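Local atomic coordinates of argonaute (Methanocaldococcus jannaschii, PDB entry 5G5S), a protein that cuts single-stranded DNA at sites matched by short single-stranded DNA guides and may defend the archaeon against invading genetic elements. Residues A[9-14]-A[299-304]; A[143-148]-A[619-624]; A[279-284]-A[607-612]. All blocks are in the same frame, centred on the assembly; numbering follows the deposited sequence.

Contact 1 (A[9-14]-A[299-304]); sequences TYKINA and NTPKEL. With MG (magnesium ion), chain B.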
ATOM      1  N   THR A   9      12.537 -12.195  22.331  1.00 83.91           N
ATOM      2  CA  THR A   9      12.271 -10.924  22.993  1.00 81.32           C
ATOM      3  C   THR A   9      12.917  -9.761  22.246  1.00 83.89           C
ATOM      4  O   THR A   9      14.090  -9.846  21.886  1.00 87.82           O
ATOM      5  CB  THR A   9      12.533 -11.059  24.513  1.00 90.21           C
ATOM      6  OG1 THR A   9      12.125  -9.876  25.182  1.00 86.54           O
ATOM      7  CG2 THR A   9      13.985 -11.377  24.853  1.00 98.85           C
ATOM      8  N   TYR A  10      12.134  -8.710  21.945  1.00 76.13           N
ATOM      9  CA  TYR A  10      12.586  -7.518  21.212  1.00 74.41           C
ATOM     10  C   TYR A  10      11.935  -6.263  21.751  1.00 76.41           C
ATOM     11  O   TYR A  10      10.790  -6.309  22.204  1.00 75.61           O
ATOM     12  CB  TYR A  10      12.293  -7.620  19.688  1.00 73.50           C
ATOM     13  CG  TYR A  10      13.174  -8.593  18.940  1.00 77.51           C
ATOM     14  CD1 TYR A  10      14.560  -8.457  18.950  1.00 83.35           C
ATOM     15  CD2 TYR A  10      12.628  -9.644  18.213  1.00 77.63           C
ATOM     16  CE1 TYR A  10      15.382  -9.377  18.302  1.00 86.70           C
ATOM     17  CE2 TYR A  10      13.439 -10.548  17.527  1.00 80.98           C
ATOM     18  CZ  TYR A  10      14.818 -10.415  17.582  1.00 93.01           C
ATOM     19  OH  TYR A  10      15.637 -11.302  16.925  1.00 98.89           O
ATOM     20  N   LYS A  11      12.647  -5.134  21.649  1.00 72.42           N
ATOM     21  CA  LYS A  11      12.183  -3.819  22.077  1.00 70.61           C
ATOM     22  C   LYS A  11      11.336  -3.142  20.992  1.00 73.22           C
ATOM     23  O   LYS A  11      11.666  -3.221  19.804  1.00 73.82           O
ATOM     24  CB  LYS A  11      13.373  -2.913  22.444  1.00 75.13           C
ATOM     25  CG  LYS A  11      14.167  -3.372  23.660  1.00 88.57           C
ATOM     26  CD  LYS A  11      15.501  -3.969  23.254  1.00104.59           C
ATOM     27  CE  LYS A  11      16.308  -4.388  24.456  1.00126.03           C
ATOM     28  NZ  LYS A  11      17.506  -5.180  24.071  1.00143.44           N
ATOM     29  N   ILE A  12      10.256  -2.462  21.420  1.00 68.04           N
ATOM     30  CA  ILE A  12       9.351  -1.684  20.565  1.00 65.64           C
ATOM     31  C   ILE A  12       9.297  -0.243  21.103  1.00 67.59           C
ATOM     32  O   ILE A  12       9.653  -0.016  22.258  1.00 66.58           O
ATOM     33  CB  ILE A  12       7.924  -2.325  20.383  1.00 66.63           C
ATOM     34  CG1 ILE A  12       7.186  -2.515  21.725  1.00 66.92           C
ATOM     35  CG2 ILE A  12       7.980  -3.631  19.582  1.00 66.12           C
ATOM     36  CD1 ILE A  12       5.637  -2.480  21.610  1.00 67.20           C
ATOM     37  N   ASN A  13       8.856   0.714  20.277  1.00 62.86           N
ATOM     38  CA  ASN A  13       8.751   2.132  20.637  1.00 63.40           C
ATOM     39  C   ASN A  13       7.531   2.474  21.549  1.00 67.97           C
ATOM     40  O   ASN A  13       6.831   3.468  21.317  1.00 66.82           O
ATOM     41  CB  ASN A  13       8.770   3.000  19.356  1.00 67.37           C
ATOM     42  CG  ASN A  13       7.581   2.810  18.431  1.00 76.38           C
ATOM     43  OD1 ASN A  13       6.945   1.755  18.377  1.00 63.47           O
ATOM     44  ND2 ASN A  13       7.230   3.852  17.719  1.00 68.34           N
ATOM     45  N   ALA A  14       7.303   1.659  22.592  1.00 65.76           N
ATOM     46  CA  ALA A  14       6.229   1.864  23.576  1.00 65.66           C
ATOM     47  C   ALA A  14       6.874   2.176  24.924  1.00 71.32           C
ATOM     48  O   ALA A  14       7.732   1.414  25.383  1.00 73.35           O
ATOM     49  CB  ALA A  14       5.358   0.618  23.685  1.00 65.74           C
ATOM     50  N   ASN A 299      11.667   6.076  30.572  1.00 88.03           N
ATOM     51  CA  ASN A 299      12.676   6.074  29.511  1.00 87.17           C
ATOM     52  C   ASN A 299      12.959   4.735  28.809  1.00 89.68           C
ATOM     53  O   ASN A 299      13.413   4.737  27.664  1.00 86.32           O
ATOM     54  CB  ASN A 299      13.966   6.725  30.028  1.00 93.16           C
ATOM     55  CG  ASN A 299      13.754   8.095  30.634  1.00113.08           C
ATOM     56  OD1 ASN A 299      12.841   8.847  30.254  1.00105.54           O
ATOM     57  ND2 ASN A 299      14.579   8.438  31.610  1.00105.56           N
ATOM     58  N   THR A 300      12.696   3.606  29.489  1.00 88.71           N
ATOM     59  CA  THR A 300      12.938   2.255  28.969  1.00 87.46           C
ATOM     60  C   THR A 300      11.898   1.843  27.895  1.00 88.36           C
ATOM     61  O   THR A 300      10.697   1.918  28.172  1.00 87.44           O
ATOM     62  CB  THR A 300      12.980   1.232  30.132  1.00 97.91           C
ATOM     63  OG1 THR A 300      13.385   1.866  31.352  1.00101.59           O
ATOM     64  CG2 THR A 300      13.884   0.044  29.835  1.00 95.34           C
ATOM     65  N   PRO A 301      12.310   1.377  26.688  1.00 82.65           N
ATOM     66  CA  PRO A 301      11.302   0.926  25.709  1.00 80.02           C
ATOM     67  C   PRO A 301      10.706  -0.425  26.119  1.00 85.29           C
ATOM     68  O   PRO A 301      11.358  -1.180  26.837  1.00 87.55           O
ATOM     69  CB  PRO A 301      12.075   0.874  24.385  1.00 80.09           C
ATOM     70  CG  PRO A 301      13.496   0.694  24.772  1.00 85.44           C
ATOM     71  CD  PRO A 301      13.684   1.191  26.180  1.00 83.87           C
ATOM     72  N   LYS A 302       9.451  -0.697  25.735  1.00 80.76           N
ATOM     73  CA  LYS A 302       8.783  -1.947  26.097  1.00 81.09           C
ATOM     74  C   LYS A 302       9.437  -3.168  25.442  1.00 84.41           C
ATOM     75  O   LYS A 302       9.667  -3.190  24.234  1.00 81.98           O
ATOM     76  CB  LYS A 302       7.262  -1.886  25.793  1.00 82.14           C
ATOM     77  CG  LYS A 302       6.424  -3.137  26.161  1.00 89.82           C
ATOM     78  CD  LYS A 302       6.385  -3.441  27.667  1.00101.55           C
ATOM     79  CE  LYS A 302       5.380  -4.510  28.043  1.00105.91           C
ATOM     80  NZ  LYS A 302       5.914  -5.884  27.860  1.00112.66           N
ATOM     81  N   GLU A 303       9.742  -4.176  26.257  1.00 82.23           N
ATOM     82  CA  GLU A 303      10.291  -5.421  25.746  1.00 81.08           C
ATOM     83  C   GLU A 303       9.108  -6.349  25.500  1.00 81.20           C
ATOM     84  O   GLU A 303       8.253  -6.515  26.374  1.00 81.80           O
ATOM     85  CB  GLU A 303      11.305  -6.026  26.717  1.00 85.52           C
ATOM     86  CG  GLU A 303      12.488  -6.651  26.004  1.00 94.93           C
ATOM     87  CD  GLU A 303      13.667  -6.996  26.894  1.00119.07           C
ATOM     88  OE1 GLU A 303      13.468  -7.676  27.930  1.00111.51           O
ATOM     89  OE2 GLU A 303      14.799  -6.597  26.538  1.00112.15           O
ATOM     90  N   LEU A 304       9.043  -6.916  24.300  1.00 73.99           N
ATOM     91  CA  LEU A 304       7.943  -7.764  23.877  1.00 72.74           C
ATOM     92  C   LEU A 304       8.414  -9.108  23.332  1.00 76.63           C
ATOM     93  O   LEU A 304       9.423  -9.157  22.628  1.00 76.04           O
ATOM     94  CB  LEU A 304       7.164  -6.997  22.785  1.00 70.03           C
ATOM     95  CG  LEU A 304       5.736  -7.407  22.497  1.00 73.01           C
ATOM     96  CD1 LEU A 304       4.870  -7.331  23.756  1.00 75.54           C
ATOM     97  CD2 LEU A 304       5.158  -6.542  21.390  1.00 70.60           C
TER
HETATM   98 MG    MG B1714      10.983   9.920  30.070  1.00 87.56          MG
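The carbonyl oxygen of A14 takes the backbone N-H of K302, with O and N 2.7 Å apart; the donor stands nearly in line with the carbonyl, although the N-H itself is bent (140°). From there 9-14 and 302-304 run antiparallel. I12 N reaches K302 O at 3.0 Å, and Y10 and L304 exchange two bonds, Y10 N to L304 O and L304 N to Y10 O, both 2.8 Å long. K11 and E303 form the non-hydrogen-bonded pair between these rungs.

On the face carrying K11 and E303 the two side chains lie side by side and point the same way. The K11 chain bends at CD (chi2 106°), and its CE comes within 3.4 Å of E303 OE2; the salt bridge from NZ to the same oxygen is long. T9 OG1 touches E303 from the other flank, 3.3 Å from CG. On the face with Y10 and K302, I12 CD1 meets L304 CD2 at 4.1 Å. Beyond strand 9-12, the methyl of A14 packs against CB of K302 at 3.8 Å. The K302 chain then leads away from A14, and its NZ folds back onto the carbonyl of E303.

At the start of 299-304, N299 OD1 binds the magnesium ion, whose shell also holds the carbonyl oxygens of A291, L294 and I297. The loop that carries L294, I297 and N299 after helix 280-293 leads into strand 302-308, which lies in the sheet between strands 7-12 and 614-618, while Y152 of strand 150-163 touches both A14 and K302.

Contact 2 (A[143-148]-A[619-624]); sequences EVKKHD and GNDGIF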
ATOM      1  N   GLU A 143       0.596   7.940  20.045  1.00 64.07           N
ATOM      2  CA  GLU A 143      -0.627   7.201  20.321  1.00 63.10           C
ATOM      3  C   GLU A 143      -0.465   6.544  21.679  1.00 64.89           C
ATOM      4  O   GLU A 143       0.664   6.340  22.126  1.00 65.06           O
ATOM      5  CB  GLU A 143      -0.759   6.088  19.276  1.00 63.36           C
ATOM      6  CG  GLU A 143      -2.175   5.795  18.831  1.00 74.42           C
ATOM      7  CD  GLU A 143      -2.220   4.808  17.680  1.00 99.48           C
ATOM      8  OE1 GLU A 143      -1.606   3.722  17.806  1.00 86.07           O
ATOM      9  OE2 GLU A 143      -2.840   5.131  16.641  1.00100.82           O
ATOM     10  N   VAL A 144      -1.576   6.210  22.345  0.50 62.03           N
ATOM     11  CA  VAL A 144      -1.512   5.477  23.608  0.50 62.67           C
ATOM     12  C   VAL A 144      -2.140   4.096  23.476  0.50 64.98           C
ATOM     13  O   VAL A 144      -3.118   3.927  22.749  0.50 62.77           O
ATOM     14  CB  VAL A 144      -1.730   6.234  24.960  0.50 68.57           C
ATOM     15  CG1 VAL A 144      -2.001   7.711  24.763  0.50 68.52           C
ATOM     16  CG2 VAL A 144      -2.774   5.581  25.863  0.50 69.09           C
ATOM     17  N   LYS A 145      -1.507   3.098  24.096  1.00 63.47           N
ATOM     18  CA  LYS A 145      -1.934   1.704  24.034  1.00 63.85           C
ATOM     19  C   LYS A 145      -2.029   1.100  25.399  1.00 69.86           C
ATOM     20  O   LYS A 145      -1.137   1.303  26.226  1.00 72.70           O
ATOM     21  CB  LYS A 145      -1.008   0.869  23.123  1.00 66.35           C
ATOM     22  CG  LYS A 145      -1.176   1.130  21.606  1.00 68.07           C
ATOM     23  CD  LYS A 145      -2.564   0.781  21.018  1.00 71.56           C
ATOM     24  CE  LYS A 145      -2.974  -0.658  21.225  1.00 80.18           C
ATOM     25  NZ  LYS A 145      -4.410  -0.867  20.908  1.00 86.56           N
ATOM     26  N   LYS A 146      -3.129   0.377  25.660  1.00 64.90           N
ATOM     27  CA  LYS A 146      -3.299  -0.322  26.916  1.00 65.85           C
ATOM     28  C   LYS A 146      -2.842  -1.749  26.680  1.00 71.28           C
ATOM     29  O   LYS A 146      -3.344  -2.418  25.779  1.00 70.13           O
ATOM     30  CB  LYS A 146      -4.736  -0.261  27.459  1.00 66.41           C
ATOM     31  CG  LYS A 146      -4.754  -0.585  28.956  1.00 66.93           C
ATOM     32  CD  LYS A 146      -6.151  -0.703  29.550  1.00 69.99           C
ATOM     33  CE  LYS A 146      -6.045  -1.028  31.016  1.00 73.47           C
ATOM     34  NZ  LYS A 146      -7.342  -1.437  31.601  1.00 80.12           N
ATOM     35  N   HIS A 147      -1.790  -2.139  27.380  1.00 69.70           N
ATOM     36  CA  HIS A 147      -1.257  -3.489  27.330  1.00 71.24           C
ATOM     37  C   HIS A 147      -1.297  -3.916  28.784  1.00 80.15           C
ATOM     38  O   HIS A 147      -0.797  -3.190  29.648  1.00 80.86           O
ATOM     39  CB  HIS A 147       0.161  -3.517  26.778  1.00 71.06           C
ATOM     40  CG  HIS A 147       0.671  -4.895  26.512  1.00 75.65           C
ATOM     41  ND1 HIS A 147       0.132  -5.711  25.544  1.00 76.35           N
ATOM     42  CD2 HIS A 147       1.668  -5.604  27.089  1.00 79.71           C
ATOM     43  CE1 HIS A 147       0.772  -6.864  25.536  1.00 77.97           C
ATOM     44  NE2 HIS A 147       1.710  -6.824  26.463  1.00 80.40           N
ATOM     45  N   ASP A 148      -1.888  -5.083  29.037  1.00 80.04           N
ATOM     46  CA  ASP A 148      -2.124  -5.584  30.393  1.00 83.75           C
ATOM     47  C   ASP A 148      -2.938  -4.496  31.086  1.00 88.51           C
ATOM     48  O   ASP A 148      -3.972  -4.081  30.569  1.00 85.53           O
ATOM     49  CB  ASP A 148      -0.864  -6.006  31.159  1.00 88.42           C
ATOM     50  CG  ASP A 148      -0.313  -7.320  30.672  1.00103.26           C
ATOM     51  OD1 ASP A 148      -0.523  -7.645  29.489  1.00102.16           O
ATOM     52  OD2 ASP A 148       0.323  -8.032  31.468  1.00111.93           O
ATOM     53  N   GLY A 619      -1.530  -4.908  23.040  1.00 70.47           N
ATOM     54  CA  GLY A 619      -2.843  -4.387  23.418  1.00 70.73           C
ATOM     55  C   GLY A 619      -3.891  -4.555  22.336  1.00 73.38           C
ATOM     56  O   GLY A 619      -4.471  -3.567  21.863  1.00 74.07           O
ATOM     57  N   ASN A 620      -4.098  -5.808  21.902  1.00 67.42           N
ATOM     58  CA  ASN A 620      -5.020  -6.181  20.807  1.00 65.18           C
ATOM     59  C   ASN A 620      -4.529  -5.922  19.366  1.00 63.79           C
ATOM     60  O   ASN A 620      -5.187  -6.362  18.432  1.00 62.01           O
ATOM     61  CB  ASN A 620      -6.474  -5.717  21.045  1.00 64.58           C
ATOM     62  CG  ASN A 620      -7.033  -6.150  22.382  1.00 98.02           C
ATOM     63  OD1 ASN A 620      -7.545  -5.330  23.157  1.00 99.40           O
ATOM     64  ND2 ASN A 620      -6.913  -7.438  22.707  1.00 86.33           N
ATOM     65  N   ASP A 621      -3.381  -5.242  19.174  1.00 59.90           N
ATOM     66  CA  ASP A 621      -2.853  -5.012  17.816  1.00 58.45           C
ATOM     67  C   ASP A 621      -1.779  -6.023  17.475  1.00 62.27           C
ATOM     68  O   ASP A 621      -0.889  -6.267  18.277  1.00 63.35           O
ATOM     69  CB  ASP A 621      -2.251  -3.604  17.645  1.00 59.86           C
ATOM     70  CG  ASP A 621      -3.192  -2.424  17.764  1.00 68.77           C
ATOM     71  OD1 ASP A 621      -4.403  -2.590  17.469  1.00 71.87           O
ATOM     72  OD2 ASP A 621      -2.709  -1.316  18.085  1.00 69.44           O
ATOM     73  N   GLY A 622      -1.853  -6.569  16.273  1.00 58.44           N
ATOM     74  CA  GLY A 622      -0.852  -7.475  15.748  1.00 57.45           C
ATOM     75  C   GLY A 622       0.282  -6.653  15.178  1.00 61.59           C
ATOM     76  O   GLY A 622       0.045  -5.685  14.452  1.00 60.13           O
ATOM     77  N   ILE A 623       1.512  -6.967  15.581  1.00 59.86           N
ATOM     78  CA  ILE A 623       2.720  -6.300  15.097  1.00 59.74           C
ATOM     79  C   ILE A 623       3.423  -7.344  14.224  1.00 64.72           C
ATOM     80  O   ILE A 623       3.970  -8.327  14.722  1.00 62.71           O
ATOM     81  CB  ILE A 623       3.608  -5.701  16.224  1.00 62.69           C
ATOM     82  CG1 ILE A 623       2.801  -4.744  17.136  1.00 61.91           C
ATOM     83  CG2 ILE A 623       4.844  -4.999  15.626  1.00 62.29           C
ATOM     84  CD1 ILE A 623       3.578  -4.314  18.412  1.00 69.94           C
ATOM     85  N   PHE A 624       3.350  -7.115  12.914  1.00 63.49           N
ATOM     86  CA  PHE A 624       3.778  -7.983  11.827  1.00 63.77           C
ATOM     87  C   PHE A 624       5.054  -7.450  11.143  1.00 67.19           C
ATOM     88  O   PHE A 624       5.049  -6.346  10.600  1.00 64.89           O
ATOM     89  CB  PHE A 624       2.567  -8.066  10.866  1.00 65.34           C
ATOM     90  CG  PHE A 624       2.556  -9.079   9.749  1.00 68.23           C
ATOM     91  CD1 PHE A 624       2.284 -10.417  10.006  1.00 72.32           C
ATOM     92  CD2 PHE A 624       2.712  -8.678   8.424  1.00 69.64           C
ATOM     93  CE1 PHE A 624       2.250 -11.350   8.965  1.00 73.56           C
ATOM     94  CE2 PHE A 624       2.672  -9.610   7.387  1.00 72.64           C
ATOM     95  CZ  PHE A 624       2.460 -10.941   7.664  1.00 71.45           C
TER
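The H147 imidazole meets G619 at its rim: the backbone N of G619 lies beside ND1, and CA of G619 lies at the edge in the ring plane. OD1 of D148, the next residue, sits 3.8 Å above one face, offset toward the rim, and the ring of F618 stacks with H147. CG of H147 is anti to the backbone N, which sets the ring off beside the carbonyl carbon, where ND1 meets G619 N. The G619 N-H donates to ND1 over 3.1 Å, with an angle of 151° at the hydrogen and the donor tilted 17° out of the ring plane. As ND1 accepts here, a neutral ring would carry its proton on NE2.

K145, two residues before H147 on the strand, grips the carbonyl end of the same glycine. Its side chain bends at CD and again at CE, and NZ donates to G619 O at 2.9 Å. The same NZ forms a salt bridge with OD2 of D621, 3.3 Å away, and the two side chains cross obliquely. E101 OE2 is a second anionic partner of NZ, and Y605 OH a hydrogen-bond partner of D621 OD2, so the ammonium and the carboxylate each have more than one partner.

Between these two anchors, CA of G619 is pressed against the carbonyl oxygen of K146, 3.1 Å away in a CA-H...O contact. The lack of a side chain on G619 lets its CA lie this close.

G619 and N620 make the two-residue turn, close to type I', of a beta hairpin between the antiparallel strands 614-618 and 621-625 of the PIWI sheet, and the contact docks this hairpin turn onto the end of strand 134-147, which belongs to a separate antiparallel sheet.

Contact 3 (A[279-284]-A[607-612]); sequences SNENKG and VFTSDY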
ATOM      1  N   SER A 279      19.497   1.871  10.666  1.00 78.93           N
ATOM      2  CA  SER A 279      18.930   0.579  11.064  1.00 76.46           C
ATOM      3  C   SER A 279      17.832   0.761  12.132  1.00 79.17           C
ATOM      4  O   SER A 279      17.735   1.831  12.738  1.00 79.96           O
ATOM      5  CB  SER A 279      20.027  -0.353  11.575  1.00 80.48           C
ATOM      6  OG  SER A 279      20.498   0.048  12.850  1.00 90.36           O
ATOM      7  N   ASN A 280      17.005  -0.273  12.353  1.00 73.94           N
ATOM      8  CA  ASN A 280      15.939  -0.225  13.351  1.00 72.79           C
ATOM      9  C   ASN A 280      16.473  -0.010  14.772  1.00 78.36           C
ATOM     10  O   ASN A 280      15.868   0.750  15.528  1.00 78.35           O
ATOM     11  CB  ASN A 280      15.048  -1.463  13.270  1.00 73.18           C
ATOM     12  CG  ASN A 280      14.195  -1.576  12.022  1.00 76.18           C
ATOM     13  OD1 ASN A 280      13.888  -0.593  11.345  1.00 64.84           O
ATOM     14  ND2 ASN A 280      13.777  -2.787  11.700  1.00 62.01           N
ATOM     15  N   GLU A 281      17.626  -0.630  15.108  1.00 76.69           N
ATOM     16  CA  GLU A 281      18.312  -0.486  16.406  1.00 79.60           C
ATOM     17  C   GLU A 281      18.742   0.974  16.626  1.00 86.06           C
ATOM     18  O   GLU A 281      18.468   1.541  17.687  1.00 86.37           O
ATOM     19  CB  GLU A 281      19.544  -1.413  16.499  1.00 83.13           C
ATOM     20  CG  GLU A 281      19.224  -2.905  16.505  1.00 91.54           C
ATOM     21  CD  GLU A 281      19.136  -3.611  15.160  1.00104.84           C
ATOM     22  OE1 GLU A 281      18.801  -2.955  14.142  1.00 87.39           O
ATOM     23  OE2 GLU A 281      19.364  -4.843  15.137  1.00 90.84           O
ATOM     24  N   ASN A 282      19.372   1.588  15.593  1.00 82.87           N
ATOM     25  CA  ASN A 282      19.821   2.979  15.629  1.00 84.12           C
ATOM     26  C   ASN A 282      18.676   3.974  15.667  1.00 84.64           C
ATOM     27  O   ASN A 282      18.788   4.997  16.337  1.00 85.06           O
ATOM     28  CB  ASN A 282      20.772   3.277  14.491  1.00 87.40           C
ATOM     29  CG  ASN A 282      22.123   2.631  14.628  1.00 97.98           C
ATOM     30  OD1 ASN A 282      22.549   2.218  15.719  1.00 89.70           O
ATOM     31  ND2 ASN A 282      22.832   2.546  13.508  1.00 88.55           N
ATOM     32  N   LYS A 283      17.559   3.654  14.993  1.00 79.30           N
ATOM     33  CA  LYS A 283      16.336   4.466  15.006  1.00 77.94           C
ATOM     34  C   LYS A 283      15.773   4.426  16.437  1.00 80.19           C
ATOM     35  O   LYS A 283      15.296   5.437  16.945  1.00 79.64           O
ATOM     36  CB  LYS A 283      15.301   3.897  14.020  1.00 78.32           C
ATOM     37  CG  LYS A 283      14.636   4.945  13.137  1.00 95.11           C
ATOM     38  CD  LYS A 283      15.237   4.981  11.722  1.00102.95           C
ATOM     39  CE  LYS A 283      14.487   4.158  10.694  1.00104.22           C
ATOM     40  NZ  LYS A 283      14.667   2.694  10.887  1.00107.05           N
ATOM     41  N   GLY A 284      15.903   3.270  17.080  1.00 76.73           N
ATOM     42  CA  GLY A 284      15.477   3.058  18.458  1.00 77.11           C
ATOM     43  C   GLY A 284      16.194   3.952  19.443  1.00 82.29           C
ATOM     44  O   GLY A 284      15.572   4.484  20.362  1.00 82.21           O
ATOM     45  N   VAL A 607       9.875  -1.690  15.680  1.00 64.51           N
ATOM     46  CA  VAL A 607      10.540  -2.797  16.377  1.00 65.46           C
ATOM     47  C   VAL A 607      12.039  -2.542  16.249  1.00 70.97           C
ATOM     48  O   VAL A 607      12.558  -2.442  15.136  1.00 70.18           O
ATOM     49  CB  VAL A 607      10.130  -4.207  15.870  1.00 68.37           C
ATOM     50  CG1 VAL A 607      10.584  -5.286  16.852  1.00 69.67           C
ATOM     51  CG2 VAL A 607       8.624  -4.298  15.645  1.00 66.04           C
ATOM     52  N   PHE A 608      12.725  -2.383  17.392  1.00 69.11           N
ATOM     53  CA  PHE A 608      14.148  -2.073  17.415  1.00 70.12           C
ATOM     54  C   PHE A 608      14.999  -3.330  17.146  1.00 74.92           C
ATOM     55  O   PHE A 608      15.695  -3.820  18.039  1.00 75.45           O
ATOM     56  CB  PHE A 608      14.534  -1.342  18.724  1.00 72.86           C
ATOM     57  CG  PHE A 608      13.713  -0.127  19.131  1.00 72.33           C
ATOM     58  CD1 PHE A 608      12.932   0.560  18.199  1.00 71.63           C
ATOM     59  CD2 PHE A 608      13.766   0.362  20.434  1.00 73.20           C
ATOM     60  CE1 PHE A 608      12.174   1.672  18.579  1.00 71.05           C
ATOM     61  CE2 PHE A 608      13.036   1.495  20.804  1.00 74.92           C
ATOM     62  CZ  PHE A 608      12.249   2.143  19.876  1.00 71.68           C
ATOM     63  N   THR A 609      14.898  -3.866  15.903  1.00 70.98           N
ATOM     64  CA  THR A 609      15.614  -5.058  15.435  1.00 72.09           C
ATOM     65  C   THR A 609      15.784  -5.137  13.912  1.00 75.94           C
ATOM     66  O   THR A 609      14.980  -4.586  13.156  1.00 74.43           O
ATOM     67  CB  THR A 609      14.962  -6.357  15.970  1.00 74.74           C
ATOM     68  OG1 THR A 609      15.870  -7.430  15.724  1.00 72.01           O
ATOM     69  CG2 THR A 609      13.595  -6.674  15.313  1.00 69.99           C
ATOM     70  N   SER A 610      16.776  -5.910  13.475  1.00 73.96           N
ATOM     71  CA  SER A 610      17.029  -6.168  12.059  1.00 74.67           C
ATOM     72  C   SER A 610      16.480  -7.551  11.683  1.00 79.39           C
ATOM     73  O   SER A 610      16.512  -7.935  10.512  1.00 80.27           O
ATOM     74  CB  SER A 610      18.517  -6.059  11.745  1.00 80.85           C
ATOM     75  OG  SER A 610      18.958  -4.730  11.963  1.00 91.31           O
ATOM     76  N   ASP A 611      15.955  -8.283  12.681  1.00 75.37           N
ATOM     77  CA  ASP A 611      15.337  -9.596  12.493  1.00 75.30           C
ATOM     78  C   ASP A 611      13.954  -9.442  11.812  1.00 75.70           C
ATOM     79  O   ASP A 611      13.346  -8.369  11.851  1.00 72.69           O
ATOM     80  CB  ASP A 611      15.245 -10.354  13.835  1.00 78.69           C
ATOM     81  CG  ASP A 611      14.881 -11.833  13.744  1.00 96.12           C
ATOM     82  OD1 ASP A 611      15.044 -12.427  12.643  1.00 98.39           O
ATOM     83  OD2 ASP A 611      14.426 -12.397  14.767  1.00102.90           O
ATOM     84  N   TYR A 612      13.500 -10.507  11.151  1.00 72.06           N
ATOM     85  CA  TYR A 612      12.281 -10.545  10.359  1.00 70.15           C
ATOM     86  C   TYR A 612      11.637 -11.922  10.463  1.00 73.34           C
ATOM     87  O   TYR A 612      12.216 -12.804  11.093  1.00 73.97           O
ATOM     88  CB  TYR A 612      12.605 -10.188   8.890  1.00 72.62           C
ATOM     89  CG  TYR A 612      13.540 -11.171   8.208  1.00 79.05           C
ATOM     90  CD1 TYR A 612      14.920 -11.094   8.389  1.00 83.09           C
ATOM     91  CD2 TYR A 612      13.046 -12.176   7.381  1.00 81.11           C
ATOM     92  CE1 TYR A 612      15.778 -12.019   7.800  1.00 87.45           C
ATOM     93  CE2 TYR A 612      13.897 -13.106   6.784  1.00 84.89           C
ATOM     94  CZ  TYR A 612      15.265 -13.007   6.972  1.00 97.11           C
ATOM     95  OH  TYR A 612      16.108 -13.893   6.340  1.00103.79           O
TER
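N280 and E281, in the first turn of helix 280-293, both hold CG anti to the carbonyl carbon, beside the backbone N (chi1 -68° for N280); for E281 it is the bend at chi2 (89°) that turns the chain toward the loop 607-612. The N280 amide points ND2 at the T609 carbonyl: ND2 donates to T609 O at 2.6 Å, the acceptor lying close to the amide plane, while CB rests 3.3 Å from V607 O. OD1 of the same amide accepts from the backbone N of S633, so both ends of this buried group are bonded and its flip is fixed.

Past its bend, E281 brings its carboxylate to S610. The hydroxyl OG of S610 donates to OE1 at 2.8 Å, approaching the syn lone pair, on the side of the other oxygen.

One residue before T609, F608 lays one ring face against the helix. CA of G284 stands 3.4 Å from the ring centroid and only 4° off its normal, a CH-pi contact in which all six ring carbons lie at similar distances from that one atom. With no side chain in the way, the backbone of G284 comes directly against the ring. I287 and N288, one turn further along the helix, also touch F608.

The loop is itself locally braced: F608 is the centre of an inverse gamma turn, and T609 OG1 accepts from D611 N at 3.2 Å, closing an ST turn. The helix begins with S279 as its N-cap, whose OG accepts a weak bond from N282 N. Taken together, the flank of the first turn of an N-capped helix packs on the PIWI-domain loop between strands 593-600 and 614-618, which holds an inverse gamma turn and an ST turn.

Contacts 1 and 3 lie with centres about 11 Å apart and share the loop 607-612: F608 N is 2.8 Å from K11 O, and Y10 OH is 2.7 Å from D611 OD2, both probable hydrogen bonds. Contact 2, centred about 12 Å from contact 1, meets it through apolar packing, with L304 CD2 4.0 Å from I623 CD1. Contacts 2 and 3 are about 18 Å apart between centres and join through I623 and V607. Helix 280-293 leads from contact 3 toward the magnesium site, the ion lying about 13 Å from the F608 side chain. Apart from N299 of that site, contact 1 lies away from the annotated nucleic-acid sites, as does contact 2.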